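Local coordinates for uncharacterized protein (Bacteroides ovatus, PDB 4DQA) that is of unknown function but probably binds carbohydrate through a concanavalin A-like lectin/glucanase domain that follows an N-terminal BT_3987-like domain, at residues A[185-199]-A[203-215]. Sequence-based numbering, arbitrary orientation.
Sequences GVMILRIGDAGGGIT and YLEVAGGQNYRVT
Tyr203 begins the pairing: its carbonyl O takes the N-H of Gly192 at 2.9 Å, just past the corner that the chain turns at Ile191. Leu204 turns to the apolar face, where its CD2 lies 3.8 Å from CG1 of Ile191, and strands 178-180 and 236-241 add Ile180, Ile239 and Val241 to this cluster. Glu205 bonds twice to the backbone of Arg190 and carries an ion pair on the other face. Its chain is extended, with CG anti to the backbone N (chi1 179°), and runs alongside Arg190 in the same direction. NE and NH2 of Arg190 both donate to Glu205 OE1, each at 2.9 Å; this oxygen lies in the guanidinium plane, although the carboxylate is twisted 57° from it. Asp193 OD2, 3.5 Å from Arg190 NH2 but well out of that plane, adds charge alone, while Asp193 OD1 bonds to Asn177. Glu205 OE2 accepts a hydrogen bond from Thr199 OG1 at 2.7 Å, the donor standing above the carboxylate plane. Val206 returns to the apolar face, CG2 against SE of selenomethionine 187 (3.7 Å). Ala207 exchanges two backbone bonds with Ile188 and lays its CB over the centre of the guanidinium, 3.4 Å from Arg190 CZ. At the turn, Gly209 N reaches Val186 O, and two waters link that carbonyl to Gln210 NE2. This antiparallel pair in the concanavalin A-like domain thus illustrates a two-faced sheet: one face apolar, the other carrying the ion pair beside Ile188 and Ala207. With Glu205 buried, arginine and hydroxyl would be expected to favour its ionised carboxylate, and the Thr199 bond joins the 194-199 loop to strand 203-208.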
loop_
_atom_site.group_PDB
_atom_site.type_symbol
_atom_site.label_atom_id
_atom_site.label_comp_id
_atom_site.label_asym_id
_atom_site.label_seq_id
_atom_site.Cartn_x
_atom_site.Cartn_y
_atom_site.Cartn_z
ATOM N N GLY A 185 -0.907 25.653 -16.311
ATOM C CA GLY A 185 -0.270 26.203 -17.485
ATOM C C GLY A 185 0.937 25.387 -17.918
ATOM O O GLY A 185 1.471 25.619 -18.998
ATOM N N VAL A 186 1.337 24.425 -17.087
ATOM C CA VAL A 186 2.545 23.649 -17.339
ATOM C C VAL A 186 2.303 22.136 -17.321
ATOM O O VAL A 186 2.557 21.455 -18.325
ATOM C CB VAL A 186 3.645 24.019 -16.324
ATOM C CG1 VAL A 186 4.906 23.199 -16.552
ATOM C CG2 VAL A 186 3.961 25.528 -16.410
HETATM N N MSE A 187 1.809 21.614 -16.203
HETATM C CA MSE A 187 1.483 20.188 -16.079
HETATM C C MSE A 187 0.526 20.001 -14.908
HETATM O O MSE A 187 0.948 19.921 -13.755
HETATM C CB MSE A 187 2.739 19.338 -15.865
HETATM C CG MSE A 187 2.493 17.853 -15.914
HETATM SE SE MSE A 187 2.055 17.236 -17.685
HETATM C CE MSE A 187 3.698 17.747 -18.565
ATOM N N ILE A 188 -0.765 19.929 -15.211
ATOM C CA ILE A 188 -1.762 19.814 -14.154
ATOM C C ILE A 188 -2.751 18.680 -14.474
ATOM O O ILE A 188 -3.133 18.468 -15.627
ATOM C CB ILE A 188 -2.447 21.183 -13.914
ATOM C CG1 ILE A 188 -3.217 21.205 -12.581
ATOM C CG2 ILE A 188 -3.364 21.527 -15.059
ATOM C CD1 ILE A 188 -3.652 22.588 -12.128
ATOM N N LEU A 189 -3.096 17.921 -13.444
ATOM C CA LEU A 189 -4.120 16.894 -13.519
ATOM C C LEU A 189 -5.386 17.437 -12.883
ATOM O O LEU A 189 -5.381 17.930 -11.739
ATOM C CB LEU A 189 -3.653 15.627 -12.807
ATOM C CG LEU A 189 -4.618 14.442 -12.812
ATOM C CD1 LEU A 189 -4.757 13.916 -14.222
ATOM C CD2 LEU A 189 -4.107 13.354 -11.864
ATOM N N ARG A 190 -6.462 17.419 -13.669
ATOM C CA ARG A 190 -7.737 17.970 -13.229
ATOM C C ARG A 190 -8.871 17.090 -13.715
ATOM O O ARG A 190 -8.667 16.134 -14.471
ATOM C CB ARG A 190 -7.898 19.390 -13.770
ATOM C CG ARG A 190 -7.995 19.484 -15.277
ATOM C CD ARG A 190 -7.876 20.935 -15.760
ATOM N NE ARG A 190 -8.043 21.059 -17.205
ATOM C CZ ARG A 190 -7.686 22.140 -17.901
ATOM N NH1 ARG A 190 -7.145 23.190 -17.282
ATOM N NH2 ARG A 190 -7.856 22.155 -19.204
ATOM N N ILE A 191 -10.077 17.418 -13.258
ATOM C CA ILE A 191 -11.281 16.783 -13.792
ATOM C C ILE A 191 -12.112 17.910 -14.362
ATOM O O ILE A 191 -12.531 18.825 -13.637
ATOM C CB ILE A 191 -12.104 16.037 -12.729
ATOM C CG1 ILE A 191 -11.195 15.162 -11.858
ATOM C CG2 ILE A 191 -13.141 15.197 -13.440
ATOM C CD1 ILE A 191 -11.896 14.561 -10.657
ATOM N N GLY A 192 -12.310 17.872 -15.674
ATOM C CA GLY A 192 -13.127 18.842 -16.364
ATOM C C GLY A 192 -12.449 20.101 -16.844
ATOM O O GLY A 192 -11.516 20.606 -16.222
ATOM N N ASP A 193 -12.939 20.605 -17.965
ATOM C CA ASP A 193 -12.710 22.016 -18.313
ATOM C C ASP A 193 -13.921 22.495 -19.105
ATOM O O ASP A 193 -13.815 22.954 -20.248
ATOM C CB ASP A 193 -11.419 22.200 -19.107
ATOM C CG ASP A 193 -11.084 23.671 -19.310
ATOM O OD1 ASP A 193 -11.317 24.467 -18.370
ATOM O OD2 ASP A 193 -10.595 24.022 -20.399
ATOM N N ALA A 194 -15.096 22.364 -18.510
ATOM C CA ALA A 194 -16.337 22.499 -19.277
ATOM C C ALA A 194 -16.607 23.896 -19.793
ATOM O O ALA A 194 -17.372 24.062 -20.766
ATOM C CB ALA A 194 -17.508 21.995 -18.448
ATOM N N GLY A 195 -16.019 24.899 -19.149
ATOM C CA GLY A 195 -16.082 26.259 -19.673
ATOM C C GLY A 195 -15.512 26.394 -21.072
ATOM O O GLY A 195 -15.895 27.301 -21.811
ATOM N N GLY A 196 -14.584 25.502 -21.430
ATOM C CA GLY A 196 -13.966 25.491 -22.746
ATOM C C GLY A 196 -14.758 24.712 -23.780
ATOM O O GLY A 196 -14.418 24.704 -24.972
ATOM N N GLY A 197 -15.814 24.047 -23.327
ATOM C CA GLY A 197 -16.780 23.431 -24.222
ATOM C C GLY A 197 -16.286 22.163 -24.889
ATOM O O GLY A 197 -16.947 21.650 -25.793
ATOM N N ILE A 198 -15.139 21.651 -24.442
ATOM C CA ILE A 198 -14.568 20.450 -25.032
ATOM C C ILE A 198 -14.524 19.307 -24.024
ATOM O O ILE A 198 -14.951 18.189 -24.323
ATOM C CB ILE A 198 -13.139 20.699 -25.554
ATOM C CG1 ILE A 198 -13.146 21.756 -26.658
ATOM C CG2 ILE A 198 -12.546 19.414 -26.089
ATOM C CD1 ILE A 198 -13.982 21.371 -27.844
ATOM N N THR A 199 -14.003 19.585 -22.829
ATOM C CA THR A 199 -13.811 18.548 -21.825
ATOM C C THR A 199 -14.930 18.590 -20.780
ATOM O O THR A 199 -15.027 19.524 -19.992
ATOM C CB THR A 199 -12.464 18.744 -21.130
ATOM O OG1 THR A 199 -11.432 18.697 -22.120
ATOM C CG2 THR A 199 -12.225 17.667 -20.091
ATOM N N TYR A 203 -14.669 14.547 -16.639
ATOM C CA TYR A 203 -13.644 13.809 -17.388
ATOM C C TYR A 203 -12.246 14.185 -16.919
ATOM O O TYR A 203 -11.854 15.356 -16.962
ATOM C CB TYR A 203 -13.776 14.083 -18.882
ATOM C CG TYR A 203 -14.777 13.193 -19.577
ATOM C CD1 TYR A 203 -16.052 13.007 -19.050
ATOM C CD2 TYR A 203 -14.455 12.525 -20.735
ATOM C CE1 TYR A 203 -16.976 12.169 -19.669
ATOM C CE2 TYR A 203 -15.366 11.695 -21.357
ATOM C CZ TYR A 203 -16.626 11.532 -20.820
ATOM O OH TYR A 203 -17.542 10.708 -21.436
ATOM N N LEU A 204 -11.495 13.191 -16.473
ATOM C CA LEU A 204 -10.097 13.392 -16.124
ATOM C C LEU A 204 -9.287 13.862 -17.304
ATOM O O LEU A 204 -9.440 13.385 -18.423
ATOM C CB LEU A 204 -9.463 12.088 -15.682
ATOM C CG LEU A 204 -9.601 11.650 -14.261
ATOM C CD1 LEU A 204 -9.071 10.230 -14.179
ATOM C CD2 LEU A 204 -8.801 12.573 -13.336
ATOM N N GLU A 205 -8.388 14.787 -17.049
ATOM C CA GLU A 205 -7.633 15.450 -18.092
ATOM C C GLU A 205 -6.305 15.906 -17.566
ATOM O O GLU A 205 -6.197 16.340 -16.420
ATOM C CB GLU A 205 -8.413 16.674 -18.599
ATOM C CG GLU A 205 -7.728 17.484 -19.671
ATOM C CD GLU A 205 -8.613 18.607 -20.204
ATOM O OE1 GLU A 205 -9.053 19.480 -19.400
ATOM O OE2 GLU A 205 -8.872 18.629 -21.430
ATOM N N VAL A 206 -5.279 15.798 -18.406
ATOM C CA VAL A 206 -4.029 16.481 -18.159
ATOM C C VAL A 206 -3.897 17.698 -19.066
ATOM O O VAL A 206 -4.220 17.652 -20.248
ATOM C CB VAL A 206 -2.828 15.533 -18.265
ATOM C CG1 VAL A 206 -2.738 14.913 -19.611
ATOM C CG2 VAL A 206 -1.554 16.284 -17.977
ATOM N N ALA A 207 -3.471 18.812 -18.487
ATOM C CA ALA A 207 -3.382 20.069 -19.213
ATOM C C ALA A 207 -2.097 20.807 -18.892
ATOM O O ALA A 207 -1.391 20.455 -17.958
ATOM C CB ALA A 207 -4.610 20.948 -18.879
ATOM N N GLY A 208 -1.775 21.804 -19.699
ATOM C CA GLY A 208 -0.564 22.582 -19.504
ATOM C C GLY A 208 0.009 22.992 -20.831
ATOM O O GLY A 208 -0.648 23.667 -21.631
ATOM N N GLY A 209 1.249 22.596 -21.072
ATOM C CA GLY A 209 1.855 22.817 -22.378
ATOM C C GLY A 209 1.253 21.944 -23.469
ATOM O O GLY A 209 1.361 22.256 -24.668
ATOM N N GLN A 210 0.652 20.831 -23.057
ATOM C CA GLN A 210 -0.013 19.898 -23.961
ATOM C C GLN A 210 -1.104 19.199 -23.160
ATOM O O GLN A 210 -1.066 19.212 -21.929
ATOM C CB GLN A 210 0.976 18.871 -24.505
ATOM C CG GLN A 210 1.917 18.309 -23.449
ATOM C CD GLN A 210 3.051 19.255 -23.095
ATOM O OE1 GLN A 210 3.712 19.802 -23.973
ATOM N NE2 GLN A 210 3.276 19.452 -21.802
ATOM N N ASN A 211 -2.081 18.599 -23.836
ATOM C CA ASN A 211 -3.227 18.050 -23.122
ATOM C C ASN A 211 -3.818 16.808 -23.753
ATOM O O ASN A 211 -3.682 16.589 -24.964
ATOM C CB ASN A 211 -4.321 19.114 -23.010
ATOM C CG ASN A 211 -4.929 19.457 -24.347
ATOM O OD1 ASN A 211 -4.438 20.334 -25.064
ATOM N ND2 ASN A 211 -5.985 18.747 -24.707
ATOM N N TYR A 212 -4.456 15.990 -22.929
ATOM C CA TYR A 212 -5.327 14.932 -23.405
ATOM C C TYR A 212 -6.230 14.500 -22.273
ATOM O O TYR A 212 -6.025 14.887 -21.126
ATOM C CB TYR A 212 -4.535 13.744 -23.969
ATOM C CG TYR A 212 -3.724 12.943 -22.964
ATOM C CD1 TYR A 212 -2.469 13.373 -22.555
ATOM C CD2 TYR A 212 -4.196 11.736 -22.470
ATOM C CE1 TYR A 212 -1.712 12.627 -21.651
ATOM C CE2 TYR A 212 -3.443 10.976 -21.558
ATOM C CZ TYR A 212 -2.211 11.435 -21.152
ATOM O OH TYR A 212 -1.458 10.671 -20.270
ATOM N N ARG A 213 -7.241 13.713 -22.598
ATOM C CA ARG A 213 -8.269 13.351 -21.638
ATOM C C ARG A 213 -8.789 11.940 -21.823
ATOM O O ARG A 213 -8.558 11.293 -22.861
ATOM C CB ARG A 213 -9.432 14.344 -21.734
ATOM C CG ARG A 213 -10.159 14.307 -23.070
ATOM C CD ARG A 213 -11.397 15.188 -22.979
ATOM N NE ARG A 213 -12.134 15.388 -24.220
ATOM C CZ ARG A 213 -12.964 14.494 -24.748
ATOM N NH1 ARG A 213 -13.101 13.290 -24.169
ATOM N NH2 ARG A 213 -13.621 14.789 -25.877
ATOM N N VAL A 214 -9.474 11.445 -20.802
ATOM C CA VAL A 214 -10.115 10.142 -20.868
ATOM C C VAL A 214 -11.437 10.175 -21.651
ATOM O O VAL A 214 -11.825 11.225 -22.178
ATOM C CB VAL A 214 -10.347 9.566 -19.471
ATOM C CG1 VAL A 214 -9.002 9.464 -18.742
ATOM C CG2 VAL A 214 -11.337 10.435 -18.675
ATOM N N THR A 215 -12.112 9.030 -21.734
ATOM C CA THR A 215 -13.303 8.912 -22.560
ATOM C C THR A 215 -14.551 8.390 -21.812
ATOM O O THR A 215 -15.555 8.065 -22.428
ATOM C CB THR A 215 -12.992 8.049 -23.813
ATOM O OG1 THR A 215 -12.479 6.797 -23.403
ATOM C CG2 THR A 215 -11.936 8.727 -24.679
HETATM O O HOH W 1 0.903 19.265 -20.175
HETATM O O HOH W 2 4.611 21.545 -20.185
#